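Local structure of mRNA export factor (Human herpesvirus 1, 4YXP) at residues 35-38 with 39-42; 101-104 with 105-109; 25-28 with 29-32; 110-113 with 114-118; 53-56 with 57-60. The protein regulates viral gene expression, inhibits host splicing and mediates nuclear export of viral intronless mRNAs, the chain here being its folded, dimer-forming C-terminal portion. All coordinates share one frame; numbering follows the deposited sequence.

Contact 1 of 5, residues 35-38 with 39-42; sequences SAQV and MHDP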
loop_
_atom_site.group_PDB
_atom_site.type_symbol
_atom_site.label_atom_id
_atom_site.label_comp_id
_atom_site.label_asym_id
_atom_site.label_seq_id
_atom_site.Cartn_x
_atom_site.Cartn_y
_atom_site.Cartn_z
ATOM N N SER B 35 -11.799 11.151 15.554
ATOM C CA SER B 35 -10.990 9.952 15.332
ATOM C C SER B 35 -9.852 9.877 16.346
ATOM O O SER B 35 -9.543 8.804 16.872
ATOM C CB SER B 35 -10.433 9.923 13.908
ATOM O OG SER B 35 -11.448 9.611 12.969
ATOM N N ALA B 36 -9.232 11.019 16.620
ATOM C CA ALA B 36 -8.155 11.080 17.599
ATOM C C ALA B 36 -8.654 10.629 18.971
ATOM O O ALA B 36 -7.927 9.977 19.721
ATOM C CB ALA B 36 -7.587 12.489 17.674
ATOM N N GLN B 37 -9.900 10.971 19.288
ATOM C CA GLN B 37 -10.483 10.631 20.580
ATOM C C GLN B 37 -10.675 9.120 20.725
ATOM O O GLN B 37 -10.475 8.566 21.802
ATOM C CB GLN B 37 -11.820 11.350 20.769
ATOM C CG GLN B 37 -12.382 11.250 22.180
ATOM C CD GLN B 37 -11.525 11.977 23.201
ATOM O OE1 GLN B 37 -11.143 13.131 23.000
ATOM N NE2 GLN B 37 -11.214 11.300 24.303
ATOM N N VAL B 38 -11.070 8.459 19.643
ATOM C CA VAL B 38 -11.217 7.007 19.656
ATOM C C VAL B 38 -9.869 6.361 19.959
ATOM O O VAL B 38 -9.784 5.386 20.710
ATOM C CB VAL B 38 -11.790 6.491 18.317
ATOM C CG1 VAL B 38 -11.692 4.967 18.225
ATOM C CG2 VAL B 38 -13.235 6.933 18.159
ATOM N N MET B 39 -8.812 6.921 19.379
ATOM C CA MET B 39 -7.479 6.342 19.497
ATOM C C MET B 39 -6.806 6.650 20.835
ATOM O O MET B 39 -5.700 6.172 21.099
ATOM C CB MET B 39 -6.600 6.840 18.347
ATOM C CG MET B 39 -7.092 6.408 16.972
ATOM S SD MET B 39 -7.314 4.618 16.813
ATOM C CE MET B 39 -5.675 4.035 17.240
ATOM N N HIS B 40 -7.470 7.431 21.682
ATOM C CA HIS B 40 -6.916 7.777 22.985
ATOM C C HIS B 40 -6.940 6.579 23.934
ATOM O O HIS B 40 -6.062 6.426 24.783
ATOM C CB HIS B 40 -7.687 8.946 23.602
ATOM C CG HIS B 40 -7.295 9.250 25.015
ATOM N ND1 HIS B 40 -6.049 9.738 25.354
ATOM C CD2 HIS B 40 -7.980 9.132 26.175
ATOM C CE1 HIS B 40 -5.988 9.909 26.661
ATOM N NE2 HIS B 40 -7.146 9.549 27.185
ATOM N N ASP B 41 -7.953 5.731 23.779
ATOM C CA ASP B 41 -8.131 4.567 24.639
ATOM C C ASP B 41 -8.849 3.469 23.862
ATOM O O ASP B 41 -9.976 3.107 24.189
ATOM C CB ASP B 41 -8.921 4.947 25.893
ATOM C CG ASP B 41 -9.004 3.814 26.901
ATOM O OD1 ASP B 41 -8.236 2.836 26.778
ATOM O OD2 ASP B 41 -9.834 3.912 27.828
ATOM N N PRO B 42 -8.190 2.934 22.826
ATOM C CA PRO B 42 -8.832 2.011 21.884
ATOM C C PRO B 42 -9.314 0.712 22.521
ATOM O O PRO B 42 -10.290 0.136 22.049
ATOM C CB PRO B 42 -7.729 1.736 20.855
ATOM C CG PRO B 42 -6.458 2.035 21.557
ATOM C CD PRO B 42 -6.763 3.135 22.521
HETATM O O HOH W 1 -11.950 4.494 22.004
#
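M39 folds back against the last turn of helix 25-38, meeting the carbonyl groups of S35 and A36. Its CB lies 3.7 Å from A36 O, and CG, placed beside the backbone N by a chi1 of -63°, comes to 3.4 Å from S35 O. From there the chain bends at both remaining torsions (chi2 -55°), which carries SD and CE away from 35-38 and into a buried position. The same S35 O takes the amide of M39, with M39 N to S35 O at 3.2 Å, an i-to-i+4 bond of the helix.

Beyond it the backbone turns: V38 to D41 form a type I beta turn. H40 N reaches back 3.2 Å to Q37 O, but from above the carbonyl plane, a geometry unlike that of a regular helical bond. The CB of H40 rests against Q37 O at 3.3 Å, and the amide end of Q37 comes near it, with Q37 NE2 4.3 Å from H40 CB. A water donates to V38 O at 2.7 Å and more weakly to D41 O, bridging the turn.

The second subunit packs against this helix end: S35 OG and P42 O are hydrogen-bonded to R243 and R249 of that subunit, while V38 and M39 pack on its S256 and H257, both in its helix 249-259.

Contact 2 of 5, residues 101-104 with 105-109; sequences AMRD and CVLRQ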
loop_
_atom_site.group_PDB
_atom_site.type_symbol
_atom_site.label_atom_id
_atom_site.label_comp_id
_atom_site.label_asym_id
_atom_site.label_seq_id
_atom_site.Cartn_x
_atom_site.Cartn_y
_atom_site.Cartn_z
ATOM N N ALA B 101 -7.503 -5.275 14.820
ATOM C CA ALA B 101 -7.965 -4.138 14.031
ATOM C C ALA B 101 -6.893 -3.056 13.928
ATOM O O ALA B 101 -6.690 -2.475 12.863
ATOM C CB ALA B 101 -9.236 -3.561 14.631
ATOM N N MET B 102 -6.211 -2.786 15.037
ATOM C CA MET B 102 -5.172 -1.762 15.056
ATOM C C MET B 102 -3.932 -2.208 14.283
ATOM O O MET B 102 -3.352 -1.430 13.524
ATOM C CB MET B 102 -4.796 -1.408 16.496
ATOM C CG MET B 102 -5.656 -0.297 17.109
ATOM S SD MET B 102 -5.201 0.063 18.819
ATOM C CE MET B 102 -5.409 -1.539 19.557
ATOM N N ARG B 103 -3.533 -3.460 14.463
ATOM C CA ARG B 103 -2.371 -3.988 13.751
ATOM C C ARG B 103 -2.600 -3.954 12.243
ATOM O O ARG B 103 -1.669 -3.740 11.468
ATOM C CB ARG B 103 -2.061 -5.416 14.198
ATOM C CG ARG B 103 -0.904 -6.070 13.430
ATOM C CD ARG B 103 -0.612 -7.474 13.943
ATOM N NE ARG B 103 0.357 -8.181 13.106
ATOM C CZ ARG B 103 1.672 -8.181 13.298
ATOM N NH1 ARG B 103 2.214 -7.511 14.312
ATOM N NH2 ARG B 103 2.456 -8.857 12.468
ATOM N N ASP B 104 -3.843 -4.176 11.830
ATOM C CA ASP B 104 -4.173 -4.205 10.415
ATOM C C ASP B 104 -3.900 -2.837 9.804
ATOM O O ASP B 104 -3.343 -2.743 8.709
ATOM C CB ASP B 104 -5.633 -4.613 10.206
ATOM C CG ASP B 104 -5.908 -5.085 8.790
ATOM O OD1 ASP B 104 -5.763 -6.296 8.522
ATOM O OD2 ASP B 104 -6.263 -4.247 7.943
ATOM N N CYS B 105 -4.273 -1.782 10.523
ATOM C CA CYS B 105 -4.029 -0.418 10.060
ATOM C C CYS B 105 -2.539 -0.095 10.035
ATOM O O CYS B 105 -2.052 0.537 9.099
ATOM C CB CYS B 105 -4.761 0.590 10.946
ATOM S SG CYS B 105 -6.556 0.531 10.804
ATOM N N VAL B 106 -1.818 -0.520 11.066
ATOM C CA VAL B 106 -0.383 -0.275 11.142
ATOM C C VAL B 106 0.319 -0.888 9.935
ATOM O O VAL B 106 1.115 -0.231 9.270
ATOM C CB VAL B 106 0.211 -0.829 12.451
ATOM C CG1 VAL B 106 1.739 -0.719 12.449
ATOM C CG2 VAL B 106 -0.363 -0.090 13.647
ATOM N N LEU B 107 0.015 -2.148 9.659
ATOM C CA LEU B 107 0.703 -2.891 8.613
ATOM C C LEU B 107 0.386 -2.350 7.220
ATOM O O LEU B 107 1.203 -2.464 6.298
ATOM C CB LEU B 107 0.338 -4.377 8.702
ATOM C CG LEU B 107 1.326 -5.249 9.485
ATOM C CD1 LEU B 107 1.701 -4.624 10.820
ATOM C CD2 LEU B 107 0.746 -6.642 9.699
ATOM N N ARG B 108 -0.788 -1.750 7.069
ATOM C CA ARG B 108 -1.192 -1.203 5.777
ATOM C C ARG B 108 -0.568 0.168 5.500
ATOM O O ARG B 108 -0.645 0.668 4.370
ATOM C CB ARG B 108 -2.725 -1.135 5.697
ATOM C CG ARG B 108 -3.335 -2.514 5.461
ATOM C CD ARG B 108 -4.854 -2.572 5.504
ATOM N NE ARG B 108 -5.292 -3.964 5.409
ATOM C CZ ARG B 108 -5.447 -4.642 4.275
ATOM N NH1 ARG B 108 -5.241 -4.057 3.102
ATOM N NH2 ARG B 108 -5.830 -5.911 4.312
ATOM N N GLN B 109 0.069 0.768 6.506
ATOM C CA GLN B 109 0.725 2.066 6.314
ATOM C C GLN B 109 2.228 2.045 6.620
ATOM O O GLN B 109 2.876 3.092 6.610
ATOM C CB GLN B 109 0.037 3.142 7.171
ATOM C CG GLN B 109 0.082 2.913 8.679
ATOM C CD GLN B 109 1.392 3.348 9.314
ATOM O OE1 GLN B 109 1.698 4.538 9.382
ATOM N NE2 GLN B 109 2.168 2.381 9.791
#
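With chi1 of D104 at -162° and that of R108 at -76°, the carboxylate of the first swings along the helix toward the extended chain of the second, one turn on. The outcome is an i-to-i+4 salt bridge, R108 NE to D104 OD2 at 2.7 Å. The oxygen sits at the edge of the guanidinium, near its plane, yet NE meets the carboxylate from above, and the two planes stand 30° apart. The stem is close as well, R108 CG lying 3.3 Å from D104 O.

One residue back, L107 packs on R103: CD1 lies over one face of the guanidinium and CD2 comes to 3.8 Å from R103 NE. The stem of the leucine also follows the backbone, with L107 CD1 3.5 Å from R103 O.

Both arginines have further partners. R103 makes a salt bridge with E121, a hydrogen bond to T145 and another to G266 O of the second subunit, whereas R108 adds a salt bridge with D151 and a hydrogen bond to T155 O of the second subunit. Helix 93-109 packs on helix 112-132 through R103 and L107, and on helix 146-167 through D104, L107 and R108.

Contact 3 of 5, residues 25-28 with 29-32; sequences VDRI and SESF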
loop_
_atom_site.group_PDB
_atom_site.type_symbol
_atom_site.label_atom_id
_atom_site.label_comp_id
_atom_site.label_asym_id
_atom_site.label_seq_id
_atom_site.Cartn_x
_atom_site.Cartn_y
_atom_site.Cartn_z
ATOM N N VAL B 25 -12.418 23.827 6.459
ATOM C CA VAL B 25 -11.275 23.574 7.331
ATOM C C VAL B 25 -11.729 23.168 8.728
ATOM O O VAL B 25 -11.169 22.249 9.325
ATOM C CB VAL B 25 -10.347 24.807 7.398
ATOM C CG1 VAL B 25 -9.627 24.999 6.070
ATOM C CG2 VAL B 25 -11.131 26.067 7.770
ATOM N N ASP B 26 -12.745 23.852 9.245
ATOM C CA ASP B 26 -13.275 23.558 10.572
ATOM C C ASP B 26 -13.815 22.139 10.641
ATOM O O ASP B 26 -13.491 21.384 11.557
ATOM C CB ASP B 26 -14.379 24.551 10.943
ATOM C CG ASP B 26 -13.836 25.908 11.332
ATOM O OD1 ASP B 26 -12.670 25.980 11.773
ATOM O OD2 ASP B 26 -14.580 26.903 11.204
ATOM N N ARG B 27 -14.641 21.783 9.665
ATOM C CA ARG B 27 -15.259 20.465 9.624
ATOM C C ARG B 27 -14.199 19.366 9.640
ATOM O O ARG B 27 -14.412 18.300 10.216
ATOM C CB ARG B 27 -16.143 20.334 8.381
ATOM C CG ARG B 27 -17.238 21.394 8.276
ATOM C CD ARG B 27 -18.324 21.205 9.325
ATOM N NE ARG B 27 -18.993 19.912 9.191
ATOM C CZ ARG B 27 -19.952 19.647 8.306
ATOM N NH1 ARG B 27 -20.366 20.584 7.461
ATOM N NH2 ARG B 27 -20.496 18.438 8.263
ATOM N N ILE B 28 -13.056 19.631 9.013
ATOM C CA ILE B 28 -11.977 18.651 8.937
ATOM C C ILE B 28 -11.303 18.514 10.300
ATOM O O ILE B 28 -10.918 17.412 10.701
ATOM C CB ILE B 28 -10.948 19.030 7.848
ATOM C CG1 ILE B 28 -11.611 19.079 6.467
ATOM C CG2 ILE B 28 -9.776 18.051 7.840
ATOM C CD1 ILE B 28 -12.130 17.739 5.958
ATOM N N SER B 29 -11.156 19.631 11.008
ATOM C CA SER B 29 -10.569 19.611 12.347
ATOM C C SER B 29 -11.466 18.846 13.310
ATOM O O SER B 29 -10.987 18.048 14.117
ATOM C CB SER B 29 -10.344 21.033 12.865
ATOM O OG SER B 29 -9.417 21.733 12.054
ATOM N N GLU B 30 -12.769 19.098 13.224
ATOM C CA GLU B 30 -13.742 18.418 14.071
ATOM C C GLU B 30 -13.702 16.910 13.843
ATOM O O GLU B 30 -13.708 16.130 14.795
ATOM C CB GLU B 30 -15.153 18.946 13.799
ATOM C CG GLU B 30 -15.328 20.433 14.065
ATOM C CD GLU B 30 -16.641 20.968 13.524
ATOM O OE1 GLU B 30 -17.582 20.168 13.343
ATOM O OE2 GLU B 30 -16.730 22.188 13.273
ATOM N N SER B 31 -13.659 16.501 12.578
ATOM C CA SER B 31 -13.670 15.079 12.251
ATOM C C SER B 31 -12.387 14.401 12.723
ATOM O O SER B 31 -12.426 13.280 13.236
ATOM C CB SER B 31 -13.864 14.866 10.748
ATOM O OG SER B 31 -12.881 15.554 9.999
ATOM N N PHE B 32 -11.252 15.075 12.564
ATOM C CA PHE B 32 -9.991 14.507 13.022
ATOM C C PHE B 32 -10.023 14.342 14.537
ATOM O O PHE B 32 -9.514 13.359 15.077
ATOM C CB PHE B 32 -8.800 15.376 12.618
ATOM C CG PHE B 32 -7.480 14.842 13.104
ATOM C CD1 PHE B 32 -6.911 15.315 14.277
ATOM C CD2 PHE B 32 -6.818 13.849 12.398
ATOM C CE1 PHE B 32 -5.701 14.815 14.731
ATOM C CE2 PHE B 32 -5.608 13.345 12.847
ATOM C CZ PHE B 32 -5.050 13.829 14.015
#
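S31 and I28 make the close-packed side of this helical turn. The hydroxyl of S31 is held between its own backbone N and carbonyl carbon (chi1 56°), a rotation that turns it back onto the preceding turn: OG lies 2.8 Å from I28 O and 3.2 Å from R27 O. S31 is buried, and it and I28 face the second subunit, touching D240 and I236 there, while F32 adds a contact with V259 of the same subunit.

All of this lies on helix 25-38, an N-terminal element set well out from the chain's centre and lying on the partner in the intertwined dimer. Its i-to-i+4 ladder is regular, as in E30 N to D26 O at 2.9 Å.

The other side is exposed and looser. S29 OG donates to V25 O at 3.3 Å, from the opposite face of the carbonyl to S29 N, so that V25 O takes two donors. E30, extended beyond CG, runs back over D26 O, its CG 3.3 Å from that oxygen. R27 NE remains 4.4 Å from E30 OE1, beyond salt-bridge range, and the carboxylates of D26 and E30 are 5.6 Å apart between OD2 and OE2.

Contact 4 of 5, residues 110-113 with 114-118; sequences ENFI and EALAS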
loop_
_atom_site.group_PDB
_atom_site.type_symbol
_atom_site.label_atom_id
_atom_site.label_comp_id
_atom_site.label_asym_id
_atom_site.label_seq_id
_atom_site.Cartn_x
_atom_site.Cartn_y
_atom_site.Cartn_z
ATOM N N GLU B 110 2.785 0.864 6.876
ATOM C CA GLU B 110 4.219 0.741 7.163
ATOM C C GLU B 110 5.084 1.024 5.937
ATOM O O GLU B 110 4.650 0.800 4.805
ATOM C CB GLU B 110 4.543 -0.664 7.692
ATOM C CG GLU B 110 4.202 -0.868 9.147
ATOM C CD GLU B 110 4.631 -2.230 9.669
ATOM O OE1 GLU B 110 4.499 -3.230 8.925
ATOM O OE2 GLU B 110 5.098 -2.294 10.825
ATOM N N ASN B 111 6.307 1.506 6.159
ATOM C CA ASN B 111 7.244 1.726 5.054
ATOM C C ASN B 111 7.853 0.384 4.650
ATOM O O ASN B 111 7.562 -0.639 5.270
ATOM C CB ASN B 111 8.324 2.757 5.427
ATOM C CG ASN B 111 9.294 2.269 6.499
ATOM O OD1 ASN B 111 9.528 1.077 6.667
ATOM N ND2 ASN B 111 9.880 3.217 7.221
ATOM N N PHE B 112 8.682 0.374 3.609
ATOM C CA PHE B 112 9.094 -0.893 3.008
ATOM C C PHE B 112 9.873 -1.787 3.976
ATOM O O PHE B 112 9.600 -2.983 4.064
ATOM C CB PHE B 112 9.931 -0.651 1.751
ATOM C CG PHE B 112 10.378 -1.918 1.078
ATOM C CD1 PHE B 112 9.445 -2.832 0.609
ATOM C CD2 PHE B 112 11.723 -2.203 0.924
ATOM C CE1 PHE B 112 9.849 -4.003 -0.010
ATOM C CE2 PHE B 112 12.134 -3.375 0.306
ATOM C CZ PHE B 112 11.198 -4.275 -0.160
ATOM N N ILE B 113 10.838 -1.222 4.693
ATOM C CA ILE B 113 11.633 -2.009 5.630
ATOM C C ILE B 113 10.744 -2.526 6.757
ATOM O O ILE B 113 10.888 -3.668 7.199
ATOM C CB ILE B 113 12.817 -1.191 6.191
ATOM C CG1 ILE B 113 13.760 -0.764 5.063
ATOM C CG2 ILE B 113 13.587 -1.998 7.247
ATOM C CD1 ILE B 113 14.402 -1.917 4.299
ATOM N N GLU B 114 9.825 -1.688 7.225
ATOM C CA GLU B 114 8.897 -2.103 8.271
ATOM C C GLU B 114 8.012 -3.248 7.785
ATOM O O GLU B 114 7.738 -4.190 8.530
ATOM C CB GLU B 114 8.040 -0.921 8.727
ATOM C CG GLU B 114 8.803 0.107 9.549
ATOM C CD GLU B 114 8.005 1.376 9.804
ATOM O OE1 GLU B 114 7.027 1.643 9.069
ATOM O OE2 GLU B 114 8.362 2.112 10.742
ATOM N N ALA B 115 7.577 -3.171 6.531
ATOM C CA ALA B 115 6.748 -4.221 5.947
ATOM C C ALA B 115 7.497 -5.556 5.902
ATOM O O ALA B 115 6.929 -6.609 6.213
ATOM C CB ALA B 115 6.292 -3.819 4.545
ATOM N N LEU B 116 8.767 -5.512 5.508
ATOM C CA LEU B 116 9.590 -6.715 5.472
ATOM C C LEU B 116 9.666 -7.334 6.860
ATOM O O LEU B 116 9.543 -8.551 7.018
ATOM C CB LEU B 116 10.997 -6.401 4.956
ATOM C CG LEU B 116 11.115 -5.950 3.498
ATOM C CD1 LEU B 116 12.557 -5.597 3.167
ATOM C CD2 LEU B 116 10.602 -7.022 2.549
ATOM N N ALA B 117 9.859 -6.486 7.866
ATOM C CA ALA B 117 9.947 -6.944 9.250
ATOM C C ALA B 117 8.646 -7.601 9.699
ATOM O O ALA B 117 8.657 -8.584 10.445
ATOM C CB ALA B 117 10.300 -5.777 10.165
ATOM N N SER B 118 7.519 -7.064 9.243
ATOM C CA SER B 118 6.223 -7.610 9.626
ATOM C C SER B 118 5.974 -8.959 8.955
ATOM O O SER B 118 5.310 -9.823 9.521
ATOM C CB SER B 118 5.103 -6.625 9.282
ATOM O OG SER B 118 5.135 -5.512 10.164
HETATM O O HOH W 2 7.255 -3.488 11.169
#
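A capping box opens helix 112-132, formed by N111 at the N-cap and E114 three residues on. N111 OD1 accepts from E114 N at 2.8 Å, almost in line with its C=O bond, because chi1 of 68° tucks CG between the backbone N and the carbonyl carbon. In return, E114 OE1 takes N111 N at 3.0 Å on its anti side, 26° out of the carboxylate plane. The two side chains cross at about a right angle while the amide and carboxylate groups stack, their planes 28° apart. Two amides at the start of the helix are thereby satisfied by side chains, and the carboxylate would probably be stabilised by the helix dipole.

E110, just before the cap, sends an extended side chain across E114 at a slant, E110 CB to E114 CB being 3.7 Å. Its OE1 uses the syn lone pair to accept from S118 OG at 2.7 Å, and a water donates to both E110 OE2 and E114 O, linking the carboxylate to the first turn. K267 of the second subunit also donates to S118 OG.

On the apolar side, L116 CD1 lies over one face of the F112 ring, 4.1 Å from its centroid, in a CH-pi contact. I113 CD1 approaches L116 CD1 more loosely, at 4.3 Å. F112 and L116 continue this apolar surface into helix 230-241, and F112 also reaches helix 146-167. Reciprocal side-chain-to-backbone bonding between N-cap and N3 is the signature of the capping box at a helix start.

Contact 5 of 5, residues 53-56 with 57-60; sequences SPWA and PVLA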
loop_
_atom_site.group_PDB
_atom_site.type_symbol
_atom_site.label_atom_id
_atom_site.label_comp_id
_atom_site.label_asym_id
_atom_site.label_seq_id
_atom_site.Cartn_x
_atom_site.Cartn_y
_atom_site.Cartn_z
ATOM N N SER B 53 3.748 -10.989 32.780
ATOM C CA SER B 53 4.001 -11.347 31.390
ATOM C C SER B 53 5.287 -10.685 30.912
ATOM O O SER B 53 5.463 -9.479 31.090
ATOM C CB SER B 53 2.833 -10.923 30.493
ATOM O OG SER B 53 3.157 -11.087 29.120
ATOM N N PRO B 54 6.193 -11.461 30.294
ATOM C CA PRO B 54 7.371 -10.818 29.700
ATOM C C PRO B 54 7.014 -9.957 28.483
ATOM O O PRO B 54 7.869 -9.243 27.961
ATOM C CB PRO B 54 8.251 -12.002 29.293
ATOM C CG PRO B 54 7.293 -13.117 29.063
ATOM C CD PRO B 54 6.187 -12.918 30.063
ATOM N N TRP B 55 5.762 -10.031 28.042
ATOM C CA TRP B 55 5.300 -9.270 26.883
ATOM C C TRP B 55 4.565 -7.995 27.287
ATOM O O TRP B 55 4.002 -7.307 26.438
ATOM C CB TRP B 55 4.377 -10.129 26.019
ATOM C CG TRP B 55 5.028 -11.350 25.457
ATOM C CD1 TRP B 55 5.009 -12.611 25.985
ATOM C CD2 TRP B 55 5.795 -11.430 24.249
ATOM N NE1 TRP B 55 5.722 -13.468 25.180
ATOM C CE2 TRP B 55 6.210 -12.769 24.108
ATOM C CE3 TRP B 55 6.170 -10.499 23.276
ATOM C CZ2 TRP B 55 6.984 -13.197 23.032
ATOM C CZ3 TRP B 55 6.936 -10.928 22.209
ATOM C CH2 TRP B 55 7.335 -12.264 22.095
ATOM N N ALA B 56 4.569 -7.685 28.580
ATOM C CA ALA B 56 3.796 -6.558 29.099
ATOM C C ALA B 56 4.006 -5.261 28.302
ATOM O O ALA B 56 3.047 -4.529 28.059
ATOM C CB ALA B 56 4.130 -6.329 30.569
ATOM N N PRO B 57 5.254 -4.963 27.900
ATOM C CA PRO B 57 5.484 -3.723 27.144
ATOM C C PRO B 57 4.697 -3.605 25.833
ATOM O O PRO B 57 4.314 -2.494 25.466
ATOM C CB PRO B 57 6.989 -3.769 26.861
ATOM C CG PRO B 57 7.549 -4.564 27.984
ATOM C CD PRO B 57 6.524 -5.622 28.256
ATOM N N VAL B 58 4.460 -4.714 25.140
ATOM C CA VAL B 58 3.746 -4.666 23.864
ATOM C C VAL B 58 2.285 -5.095 24.009
ATOM O O VAL B 58 1.560 -5.174 23.017
ATOM C CB VAL B 58 4.454 -5.534 22.789
ATOM C CG1 VAL B 58 5.825 -4.961 22.461
ATOM C CG2 VAL B 58 4.570 -6.988 23.239
ATOM N N LEU B 59 1.846 -5.360 25.238
ATOM C CA LEU B 59 0.454 -5.737 25.479
ATOM C C LEU B 59 -0.408 -4.545 25.892
ATOM O O LEU B 59 -1.635 -4.609 25.823
ATOM C CB LEU B 59 0.369 -6.825 26.556
ATOM C CG LEU B 59 0.787 -8.238 26.139
ATOM C CD1 LEU B 59 0.703 -9.186 27.325
ATOM C CD2 LEU B 59 -0.068 -8.752 24.992
ATOM N N ALA B 60 0.228 -3.462 26.322
ATOM C CA ALA B 60 -0.499 -2.260 26.719
ATOM C C ALA B 60 -0.806 -1.372 25.514
ATOM O O ALA B 60 -0.332 -1.620 24.403
ATOM C CB ALA B 60 0.299 -1.480 27.751
#
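W55 O and A56 O carry the backbone of a short, weakly bonded helix: V58 N reaches W55 O at 2.9 Å and L59 N reaches A56 O at 3.2 Å, both from above the carbonyl plane, after a type I beta turn from S53 to A56. Ahead of them, S53 OG, which lies anti to its own N, accepts from W55 N at 3.0 Å and so forms an ST turn just before the helix.

Across the turn the side chains gather on W55. V58 CG2 comes up at the edge of the indole, in its plane, 3.9 Å from CE3, and the same methyl is 3.3 Å from W55 O. L59 takes the stem of the tryptophan, with CD1 4.0 Å from W55 CB; this methyl also lies 3.6 Å from S53 OG. A56 CB lies 3.4 Å from P57 CD, a closeness set by the peptide link between them.

W55 NE1 donates to H81 O, and helix 75-91 packs on the indole through S84 and L85, while Y268 of the second subunit touches it too. P57 has no N-H to give W55 O, which nonetheless receives V58 N. Backbone hydrogen bonds thus hold the turn from W55 to L59, whereas the buried side chains of V58 and L59 meet the indole and its stem mainly through apolar contact.

How the contacts relate
All five contacts touch the second subunit and lie away from the zinc site formed by C163, H242, C246 and C251. Contacts 3 and 1 adjoin in sequence along helix 25-38, their centres about 15 Å apart. Contact 1 then reaches the folded body, where P42 CG packs on M102 SD of contact 2 at 3.6 Å. Contact 2 in turn meets contact 4 on the following helix: L107 CD1 lies 3.6 Å from S118 OG, and the centres are about 12 Å apart. Contact 5 stands separately, its nearest atoms about 7 Å from those of contact 2 and about 8 Å from those of contact 1.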